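Phosphoribosylaminoimidazole carboxylase (Bombyx mori, PDB 4JA0) probably catalyses two steps of purine biosynthesis, joining an AIR carboxylase and a SAICAR synthetase activity in one chain. Local coordinates at residues Lys170-Ala182 with Tyr396-Ala410. Numbering follows the deposited sequence.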
ATOM      1  N   LYS A 170      -6.439 -39.433  19.590  1.00  3.34           N
ATOM      2  CA  LYS A 170      -6.664 -38.037  19.912  1.00  1.36           C
ATOM      3  C   LYS A 170      -7.823 -37.881  20.889  1.00  0.90           C
ATOM      4  O   LYS A 170      -7.741 -37.087  21.832  1.00  1.45           O
ATOM      5  CB  LYS A 170      -6.880 -37.213  18.641  1.00  2.03           C
ATOM      6  CG  LYS A 170      -5.605 -37.000  17.791  1.00  1.45           C
ATOM      7  CD  LYS A 170      -5.872 -36.029  16.676  1.00  1.12           C
ATOM      8  CE  LYS A 170      -6.693 -36.688  15.606  1.00  6.27           C
ATOM      9  NZ  LYS A 170      -7.271 -35.732  14.617  1.00 14.02           N
ATOM     10  N   ALA A 171      -8.872 -38.675  20.706  1.00  1.38           N
ATOM     11  CA  ALA A 171     -10.029 -38.596  21.590  1.00  1.51           C
ATOM     12  C   ALA A 171      -9.714 -39.056  23.002  1.00  1.23           C
ATOM     13  O   ALA A 171     -10.147 -38.441  23.972  1.00  2.27           O
ATOM     14  CB  ALA A 171     -11.185 -39.418  21.033  1.00  1.46           C
ATOM     15  N   THR A 172      -8.938 -40.123  23.112  1.00  1.67           N
ATOM     16  CA  THR A 172      -8.591 -40.675  24.412  1.00  1.17           C
ATOM     17  C   THR A 172      -7.770 -39.660  25.203  1.00  1.21           C
ATOM     18  O   THR A 172      -8.047 -39.409  26.375  1.00  2.53           O
ATOM     19  CB  THR A 172      -7.816 -42.019  24.272  1.00  2.78           C
ATOM     20  OG1 THR A 172      -8.579 -42.942  23.484  1.00  4.75           O
ATOM     21  CG2 THR A 172      -7.515 -42.648  25.633  1.00  1.67           C
ATOM     22  N   ILE A 173      -6.776 -39.062  24.565  1.00  1.16           N
ATOM     23  CA  ILE A 173      -5.974 -38.061  25.249  1.00  1.37           C
ATOM     24  C   ILE A 173      -6.849 -36.900  25.690  1.00  1.85           C
ATOM     25  O   ILE A 173      -6.704 -36.399  26.806  1.00  2.59           O
ATOM     26  CB  ILE A 173      -4.852 -37.530  24.361  1.00  0.79           C
ATOM     27  CG1 ILE A 173      -3.935 -38.680  23.954  1.00  2.31           C
ATOM     28  CG2 ILE A 173      -4.076 -36.451  25.077  1.00  0.86           C
ATOM     29  CD1 ILE A 173      -2.887 -38.293  22.935  1.00  0.97           C
ATOM     30  N   LEU A 174      -7.783 -36.502  24.829  1.00  1.70           N
ATOM     31  CA  LEU A 174      -8.671 -35.365  25.103  1.00  1.49           C
ATOM     32  C   LEU A 174      -9.587 -35.581  26.306  1.00  1.94           C
ATOM     33  O   LEU A 174      -9.720 -34.705  27.153  1.00  1.24           O
ATOM     34  CB  LEU A 174      -9.508 -35.068  23.856  1.00  0.90           C
ATOM     35  CG  LEU A 174     -10.420 -33.852  23.883  1.00  2.14           C
ATOM     36  CD1 LEU A 174      -9.660 -32.700  24.470  1.00  4.11           C
ATOM     37  CD2 LEU A 174     -10.839 -33.513  22.477  1.00  1.35           C
ATOM     38  N   ILE A 175     -10.178 -36.769  26.385  1.00  1.59           N
ATOM     39  CA  ILE A 175     -11.071 -37.148  27.478  1.00  1.72           C
ATOM     40  C   ILE A 175     -10.319 -37.183  28.797  1.00  3.08           C
ATOM     41  O   ILE A 175     -10.827 -36.738  29.829  1.00  2.79           O
ATOM     42  CB  ILE A 175     -11.707 -38.520  27.202  1.00  1.30           C
ATOM     43  CG1 ILE A 175     -12.770 -38.377  26.121  1.00  1.29           C
ATOM     44  CG2 ILE A 175     -12.286 -39.148  28.473  1.00  0.99           C
ATOM     45  CD1 ILE A 175     -13.140 -39.695  25.492  1.00 40.60           C
ATOM     46  N   PHE A 176      -9.101 -37.715  28.750  1.00  2.60           N
ATOM     47  CA  PHE A 176      -8.226 -37.661  29.893  1.00  0.96           C
ATOM     48  C   PHE A 176      -7.965 -36.198  30.303  1.00  2.60           C
ATOM     49  O   PHE A 176      -8.058 -35.849  31.478  1.00  2.74           O
ATOM     50  CB  PHE A 176      -6.901 -38.337  29.587  1.00  1.14           C
ATOM     51  CG  PHE A 176      -5.939 -38.269  30.724  1.00  4.72           C
ATOM     52  CD1 PHE A 176      -5.924 -39.254  31.689  1.00  3.56           C
ATOM     53  CD2 PHE A 176      -5.111 -37.158  30.886  1.00  3.90           C
ATOM     54  CE1 PHE A 176      -5.052 -39.160  32.757  1.00  6.30           C
ATOM     55  CE2 PHE A 176      -4.249 -37.054  31.952  1.00  2.31           C
ATOM     56  CZ  PHE A 176      -4.212 -38.050  32.886  1.00  6.53           C
ATOM     57  N   GLU A 177      -7.660 -35.337  29.341  1.00  1.74           N
ATOM     58  CA  GLU A 177      -7.321 -33.960  29.664  1.00  1.65           C
ATOM     59  C   GLU A 177      -8.495 -33.202  30.307  1.00  3.23           C
ATOM     60  O   GLU A 177      -8.317 -32.464  31.288  1.00  4.34           O
ATOM     61  CB  GLU A 177      -6.847 -33.250  28.406  1.00  1.99           C
ATOM     62  CG  GLU A 177      -5.422 -33.616  27.978  1.00 14.00           C
ATOM     63  CD  GLU A 177      -5.091 -33.095  26.582  1.00 34.66           C
ATOM     64  OE1 GLU A 177      -6.050 -32.816  25.818  1.00 19.51           O
ATOM     65  OE2 GLU A 177      -3.887 -32.951  26.251  1.00 35.95           O
ATOM     66  N   ILE A 178      -9.696 -33.439  29.788  1.00  1.42           N
ATOM     67  CA  ILE A 178     -10.916 -32.846  30.322  1.00  1.50           C
ATOM     68  C   ILE A 178     -11.187 -33.260  31.756  1.00  2.36           C
ATOM     69  O   ILE A 178     -11.401 -32.417  32.618  1.00  1.97           O
ATOM     70  CB  ILE A 178     -12.132 -33.264  29.474  1.00  1.44           C
ATOM     71  CG1 ILE A 178     -12.064 -32.593  28.109  1.00  2.63           C
ATOM     72  CG2 ILE A 178     -13.446 -32.937  30.200  1.00  0.63           C
ATOM     73  CD1 ILE A 178     -13.102 -33.079  27.168  1.00  5.70           C
ATOM     74  N   LEU A 179     -11.148 -34.564  31.996  1.00  2.01           N
ATOM     75  CA  LEU A 179     -11.388 -35.124  33.317  1.00  1.83           C
ATOM     76  C   LEU A 179     -10.263 -34.761  34.275  1.00  2.06           C
ATOM     77  O   LEU A 179     -10.497 -34.577  35.477  1.00  2.91           O
ATOM     78  CB  LEU A 179     -11.537 -36.641  33.230  1.00  1.32           C
ATOM     79  CG  LEU A 179     -12.719 -37.080  32.371  1.00  1.37           C
ATOM     80  CD1 LEU A 179     -12.710 -38.575  32.250  1.00  4.34           C
ATOM     81  CD2 LEU A 179     -14.023 -36.606  32.982  1.00  2.50           C
ATOM     82  N   GLU A 180      -9.050 -34.652  33.736  1.00  1.15           N
ATOM     83  CA  GLU A 180      -7.892 -34.265  34.521  1.00  1.28           C
ATOM     84  C   GLU A 180      -8.175 -32.890  35.080  1.00  6.26           C
ATOM     85  O   GLU A 180      -7.913 -32.603  36.257  1.00  6.50           O
ATOM     86  CB  GLU A 180      -6.620 -34.247  33.657  1.00  0.73           C
ATOM     87  CG  GLU A 180      -5.351 -33.943  34.453  1.00  1.63           C
ATOM     88  CD  GLU A 180      -4.055 -33.844  33.633  1.00 15.28           C
ATOM     89  OE1 GLU A 180      -2.980 -34.099  34.235  1.00 10.93           O
ATOM     90  OE2 GLU A 180      -4.089 -33.520  32.420  1.00 17.12           O
ATOM     91  N   LYS A 181      -8.740 -32.046  34.215  1.00  9.33           N
ATOM     92  CA  LYS A 181      -9.073 -30.677  34.560  1.00  5.69           C
ATOM     93  C   LYS A 181     -10.197 -30.641  35.608  1.00  9.52           C
ATOM     94  O   LYS A 181     -10.067 -29.992  36.652  1.00 14.50           O
ATOM     95  CB  LYS A 181      -9.488 -29.950  33.283  1.00  7.98           C
ATOM     96  CG  LYS A 181      -9.086 -28.499  33.244  1.00 11.50           C
ATOM     97  CD  LYS A 181      -7.575 -28.376  33.396  1.00 23.40           C
ATOM     98  CE  LYS A 181      -6.834 -28.594  32.098  1.00 13.36           C
ATOM     99  NZ  LYS A 181      -5.370 -28.386  32.317  1.00 26.72           N
ATOM    100  N   ALA A 182     -11.255 -31.411  35.371  1.00  5.28           N
ATOM    101  CA  ALA A 182     -12.372 -31.500  36.303  1.00  5.99           C
ATOM    102  C   ALA A 182     -11.920 -31.900  37.705  1.00  9.12           C
ATOM    103  O   ALA A 182     -12.196 -31.191  38.667  1.00  8.14           O
ATOM    104  CB  ALA A 182     -13.420 -32.476  35.784  1.00  2.77           C
ATOM    105  N   TYR A 396     -13.465 -24.989  32.939  1.00  4.43           N
ATOM    106  CA  TYR A 396     -12.807 -26.055  32.191  1.00  2.19           C
ATOM    107  C   TYR A 396     -13.696 -26.547  31.063  1.00  2.66           C
ATOM    108  O   TYR A 396     -13.211 -27.071  30.058  1.00  2.93           O
ATOM    109  CB  TYR A 396     -12.350 -27.215  33.093  1.00  1.97           C
ATOM    110  CG  TYR A 396     -13.437 -28.177  33.488  1.00  5.77           C
ATOM    111  CD1 TYR A 396     -13.756 -29.263  32.692  1.00  3.73           C
ATOM    112  CD2 TYR A 396     -14.138 -28.002  34.672  1.00  5.03           C
ATOM    113  CE1 TYR A 396     -14.753 -30.132  33.055  1.00  8.21           C
ATOM    114  CE2 TYR A 396     -15.118 -28.858  35.047  1.00  1.54           C
ATOM    115  CZ  TYR A 396     -15.431 -29.930  34.238  1.00  8.77           C
ATOM    116  OH  TYR A 396     -16.428 -30.805  34.619  1.00 11.29           O
ATOM    117  N   LEU A 397     -14.997 -26.325  31.212  1.00  3.92           N
ATOM    118  CA  LEU A 397     -15.957 -26.771  30.220  1.00  3.12           C
ATOM    119  C   LEU A 397     -15.857 -25.995  28.917  1.00  5.34           C
ATOM    120  O   LEU A 397     -16.006 -26.561  27.831  1.00  5.77           O
ATOM    121  CB  LEU A 397     -17.367 -26.633  30.757  1.00  3.31           C
ATOM    122  CG  LEU A 397     -18.236 -27.692  30.104  1.00 10.45           C
ATOM    123  CD1 LEU A 397     -18.110 -28.968  30.966  1.00 13.96           C
ATOM    124  CD2 LEU A 397     -19.675 -27.234  29.943  1.00 70.16           C
ATOM    125  N   VAL A 398     -15.636 -24.692  29.020  1.00  6.71           N
ATOM    126  CA  VAL A 398     -15.429 -23.893  27.828  1.00  5.68           C
ATOM    127  C   VAL A 398     -14.129 -24.351  27.194  1.00  5.81           C
ATOM    128  O   VAL A 398     -14.069 -24.646  25.996  1.00  8.39           O
ATOM    129  CB  VAL A 398     -15.368 -22.401  28.171  1.00  4.76           C
ATOM    130  CG1 VAL A 398     -14.808 -21.612  27.005  1.00  3.73           C
ATOM    131  CG2 VAL A 398     -16.742 -21.906  28.507  1.00  1.34           C
ATOM    132  N   TRP A 399     -13.105 -24.477  28.029  1.00  3.32           N
ATOM    133  CA  TRP A 399     -11.804 -24.962  27.602  1.00  2.41           C
ATOM    134  C   TRP A 399     -11.891 -26.350  26.941  1.00  5.02           C
ATOM    135  O   TRP A 399     -11.232 -26.599  25.934  1.00  3.98           O
ATOM    136  CB  TRP A 399     -10.878 -24.964  28.813  1.00  2.96           C
ATOM    137  CG  TRP A 399      -9.525 -25.480  28.551  1.00  8.56           C
ATOM    138  CD1 TRP A 399      -8.427 -24.767  28.158  1.00  5.64           C
ATOM    139  CD2 TRP A 399      -9.104 -26.839  28.668  1.00 11.28           C
ATOM    140  NE1 TRP A 399      -7.349 -25.602  28.020  1.00  7.27           N
ATOM    141  CE2 TRP A 399      -7.739 -26.883  28.333  1.00 13.28           C
ATOM    142  CE3 TRP A 399      -9.752 -28.026  29.027  1.00  6.76           C
ATOM    143  CZ2 TRP A 399      -7.005 -28.074  28.359  1.00 15.29           C
ATOM    144  CZ3 TRP A 399      -9.025 -29.201  29.043  1.00  8.90           C
ATOM    145  CH2 TRP A 399      -7.667 -29.217  28.716  1.00  7.84           C
ATOM    146  N   GLY A 400     -12.724 -27.235  27.490  1.00  6.88           N
ATOM    147  CA  GLY A 400     -12.983 -28.517  26.862  1.00  1.52           C
ATOM    148  C   GLY A 400     -13.517 -28.326  25.448  1.00  3.68           C
ATOM    149  O   GLY A 400     -12.993 -28.911  24.486  1.00  2.68           O
ATOM    150  N   ARG A 401     -14.531 -27.471  25.307  1.00  4.48           N
ATOM    151  CA  ARG A 401     -15.197 -27.268  24.011  1.00  3.31           C
ATOM    152  C   ARG A 401     -14.296 -26.713  22.930  1.00  2.67           C
ATOM    153  O   ARG A 401     -14.504 -26.992  21.753  1.00  1.71           O
ATOM    154  CB  ARG A 401     -16.438 -26.374  24.151  1.00  3.51           C
ATOM    155  CG  ARG A 401     -17.558 -27.022  24.951  1.00  6.72           C
ATOM    156  CD  ARG A 401     -18.916 -26.457  24.554  1.00  7.31           C
ATOM    157  NE  ARG A 401     -19.847 -26.426  25.681  1.00 23.06           N
ATOM    158  CZ  ARG A 401     -21.152 -26.180  25.584  1.00 38.11           C
ATOM    159  NH1 ARG A 401     -21.712 -25.947  24.402  1.00 30.75           N
ATOM    160  NH2 ARG A 401     -21.904 -26.174  26.678  1.00 51.64           N
ATOM    161  N   LEU A 402     -13.307 -25.922  23.332  1.00  2.67           N
ATOM    162  CA  LEU A 402     -12.302 -25.432  22.406  1.00  1.06           C
ATOM    163  C   LEU A 402     -11.464 -26.597  21.886  1.00  3.25           C
ATOM    164  O   LEU A 402     -11.200 -26.694  20.689  1.00  4.90           O
ATOM    165  CB  LEU A 402     -11.411 -24.398  23.087  1.00  2.32           C
ATOM    166  CG  LEU A 402     -12.039 -23.023  23.398  1.00  3.89           C
ATOM    167  CD1 LEU A 402     -11.143 -22.217  24.324  1.00  2.49           C
ATOM    168  CD2 LEU A 402     -12.335 -22.225  22.140  1.00  3.75           C
ATOM    169  N   ARG A 403     -11.063 -27.504  22.778  1.00  8.47           N
ATOM    170  CA  ARG A 403     -10.249 -28.641  22.359  1.00  3.25           C
ATOM    171  C   ARG A 403     -11.042 -29.599  21.513  1.00  1.12           C
ATOM    172  O   ARG A 403     -10.516 -30.192  20.569  1.00  5.73           O
ATOM    173  CB  ARG A 403      -9.676 -29.375  23.549  1.00  0.95           C
ATOM    174  CG  ARG A 403      -8.886 -28.501  24.469  1.00  5.44           C
ATOM    175  CD  ARG A 403      -7.758 -29.280  25.124  1.00 10.33           C
ATOM    176  NE  ARG A 403      -6.476 -28.975  24.502  1.00 34.23           N
ATOM    177  CZ  ARG A 403      -5.302 -29.342  24.999  1.00 28.79           C
ATOM    178  NH1 ARG A 403      -5.252 -30.018  26.127  1.00 16.94           N
ATOM    179  NH2 ARG A 403      -4.180 -29.024  24.375  1.00 44.62           N
ATOM    180  N   SER A 404     -12.320 -29.727  21.829  1.00  0.41           N
ATOM    181  CA  SER A 404     -13.187 -30.614  21.082  1.00  0.47           C
ATOM    182  C   SER A 404     -13.373 -30.080  19.667  1.00  1.28           C
ATOM    183  O   SER A 404     -13.392 -30.828  18.687  1.00  1.84           O
ATOM    184  CB  SER A 404     -14.529 -30.740  21.811  1.00  3.89           C
ATOM    185  OG  SER A 404     -15.440 -31.557  21.104  1.00  6.23           O
ATOM    186  N   LYS A 405     -13.451 -28.767  19.553  1.00  2.15           N
ATOM    187  CA  LYS A 405     -13.616 -28.155  18.253  1.00  2.64           C
ATOM    188  C   LYS A 405     -12.390 -28.417  17.351  1.00  6.14           C
ATOM    189  O   LYS A 405     -12.532 -28.684  16.154  1.00  1.85           O
ATOM    190  CB  LYS A 405     -13.853 -26.660  18.432  1.00  4.09           C
ATOM    191  CG  LYS A 405     -14.134 -25.911  17.142  1.00 35.27           C
ATOM    192  CD  LYS A 405     -13.452 -24.548  17.132  1.00 23.18           C
ATOM    193  CE  LYS A 405     -13.620 -23.892  15.779  1.00 23.29           C
ATOM    194  NZ  LYS A 405     -15.069 -23.820  15.428  1.00 19.82           N
ATOM    195  N   GLN A 406     -11.195 -28.382  17.940  1.00  3.57           N
ATOM    196  CA  GLN A 406      -9.976 -28.647  17.194  1.00  1.21           C
ATOM    197  C   GLN A 406      -9.959 -30.065  16.679  1.00  7.51           C
ATOM    198  O   GLN A 406      -9.593 -30.311  15.526  1.00  7.09           O
ATOM    199  CB  GLN A 406      -8.752 -28.394  18.071  1.00  0.57           C
ATOM    200  CG  GLN A 406      -8.594 -26.915  18.391  1.00  8.88           C
ATOM    201  CD  GLN A 406      -7.343 -26.566  19.178  1.00 19.34           C
ATOM    202  OE1 GLN A 406      -6.729 -27.424  19.846  1.00 23.98           O
ATOM    203  NE2 GLN A 406      -6.950 -25.284  19.097  1.00  4.19           N
ATOM    204  N   LEU A 407     -10.414 -30.991  17.513  1.00  3.76           N
ATOM    205  CA  LEU A 407     -10.500 -32.376  17.102  1.00  3.78           C
ATOM    206  C   LEU A 407     -11.527 -32.514  15.995  1.00  3.09           C
ATOM    207  O   LEU A 407     -11.325 -33.274  15.043  1.00  2.76           O
ATOM    208  CB  LEU A 407     -10.885 -33.281  18.279  1.00  3.18           C
ATOM    209  CG  LEU A 407     -10.993 -34.767  17.929  1.00  1.56           C
ATOM    210  CD1 LEU A 407      -9.619 -35.283  17.521  1.00  1.02           C
ATOM    211  CD2 LEU A 407     -11.579 -35.603  19.072  1.00  5.32           C
ATOM    212  N   ASP A 408     -12.631 -31.777  16.116  1.00  2.33           N
ATOM    213  CA  ASP A 408     -13.681 -31.866  15.101  1.00  4.80           C
ATOM    214  C   ASP A 408     -13.170 -31.418  13.723  1.00  6.88           C
ATOM    215  O   ASP A 408     -13.443 -32.059  12.699  1.00  2.96           O
ATOM    216  CB  ASP A 408     -14.904 -31.045  15.510  1.00  8.56           C
ATOM    217  CG  ASP A 408     -15.643 -31.642  16.695  1.00 36.53           C
ATOM    218  OD1 ASP A 408     -15.267 -32.758  17.103  1.00 67.52           O
ATOM    219  OD2 ASP A 408     -16.601 -31.006  17.211  1.00 17.19           O
ATOM    220  N   MET A 409     -12.411 -30.327  13.722  1.00  4.96           N
ATOM    221  CA  MET A 409     -11.917 -29.704  12.509  1.00  2.17           C
ATOM    222  C   MET A 409     -10.876 -30.568  11.831  1.00  3.69           C
ATOM    223  O   MET A 409     -10.801 -30.629  10.599  1.00  2.86           O
ATOM    224  CB  MET A 409     -11.320 -28.331  12.822  1.00  2.68           C
ATOM    225  CG  MET A 409     -12.352 -27.244  13.144  1.00  4.41           C
ATOM    226  SD  MET A 409     -11.640 -25.598  13.161  1.00  2.80           S
ATOM    227  CE  MET A 409     -10.378 -25.757  14.430  1.00  1.58           C
ATOM    228  N   ALA A 410     -10.048 -31.216  12.643  1.00  8.83           N
ATOM    229  CA  ALA A 410      -9.011 -32.088  12.109  1.00  1.90           C
ATOM    230  C   ALA A 410      -9.669 -33.326  11.518  1.00  3.44           C
ATOM    231  O   ALA A 410      -9.275 -33.788  10.439  1.00  5.25           O
ATOM    232  CB  ALA A 410      -8.010 -32.450  13.187  1.00  1.71           C
TER
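Ile-178 and Gly-400 mark where the two helices come nearest, their CA atoms 5.9 Å apart; the segment axes run antiparallel at 170° and approach to 10.0 Å. Ala-182 puts its CB over one face of the Tyr-396 ring as a CH-pi contact. Ile-178 CG2 adds an apolar touch at CE1. Tyr-396 CG sits between its own backbone N and carbonyl carbon (chi1 79°), which sets the ring beside Ala-182. The Tyr-396 hydroxyl is hydrogen-bonded to Leu-261 O. With an alanine in place of Tyr-396, the Ala-182 methyl is likely to lose its aromatic partner and Leu-261 O its hydroxyl. Lys-181 bends at chi2 and chi3, which lays CE over the Trp-399 six-membered ring, 3.8 Å from its centroid. NZ makes an off-centre cation-pi contact there and is hydrogen-bonded to Tyr-346 OH of the second subunit. The opposite indole face carries Arg-403 CD, so the ring is sandwiched between two aliphatic chains. Glu-177 reaches out and forms a salt bridge to Arg-403, OE1 to NH1 at 2.9 Å. The carboxylate and guanidinium planes are 11° apart, yet OE1 comes in obliquely, and NH1 is the nearest guanidinium atom to both oxygens. Arg-403 NH2 bridges to Glu-318 of the second subunit, so one guanidinium serves two carboxylates. Further along, Leu-174 CD1 lies against Arg-403 CB at 3.5 Å, while its CD2 meets Leu-407 CD2. Leu-407 CD1 rests by Lys-170 CB, also at 3.5 Å, and the bent lysine chain carries NZ on to Ala-410 CB. The contact thus packs a helix of the SAICAR synthetase region against the C-terminal helix of the chain. Its chemistry is a mostly apolar seam with a charged margin. The two carboxylates probably stabilise the positive charge of Arg-403, and that margin ties the paired helices to the second subunit.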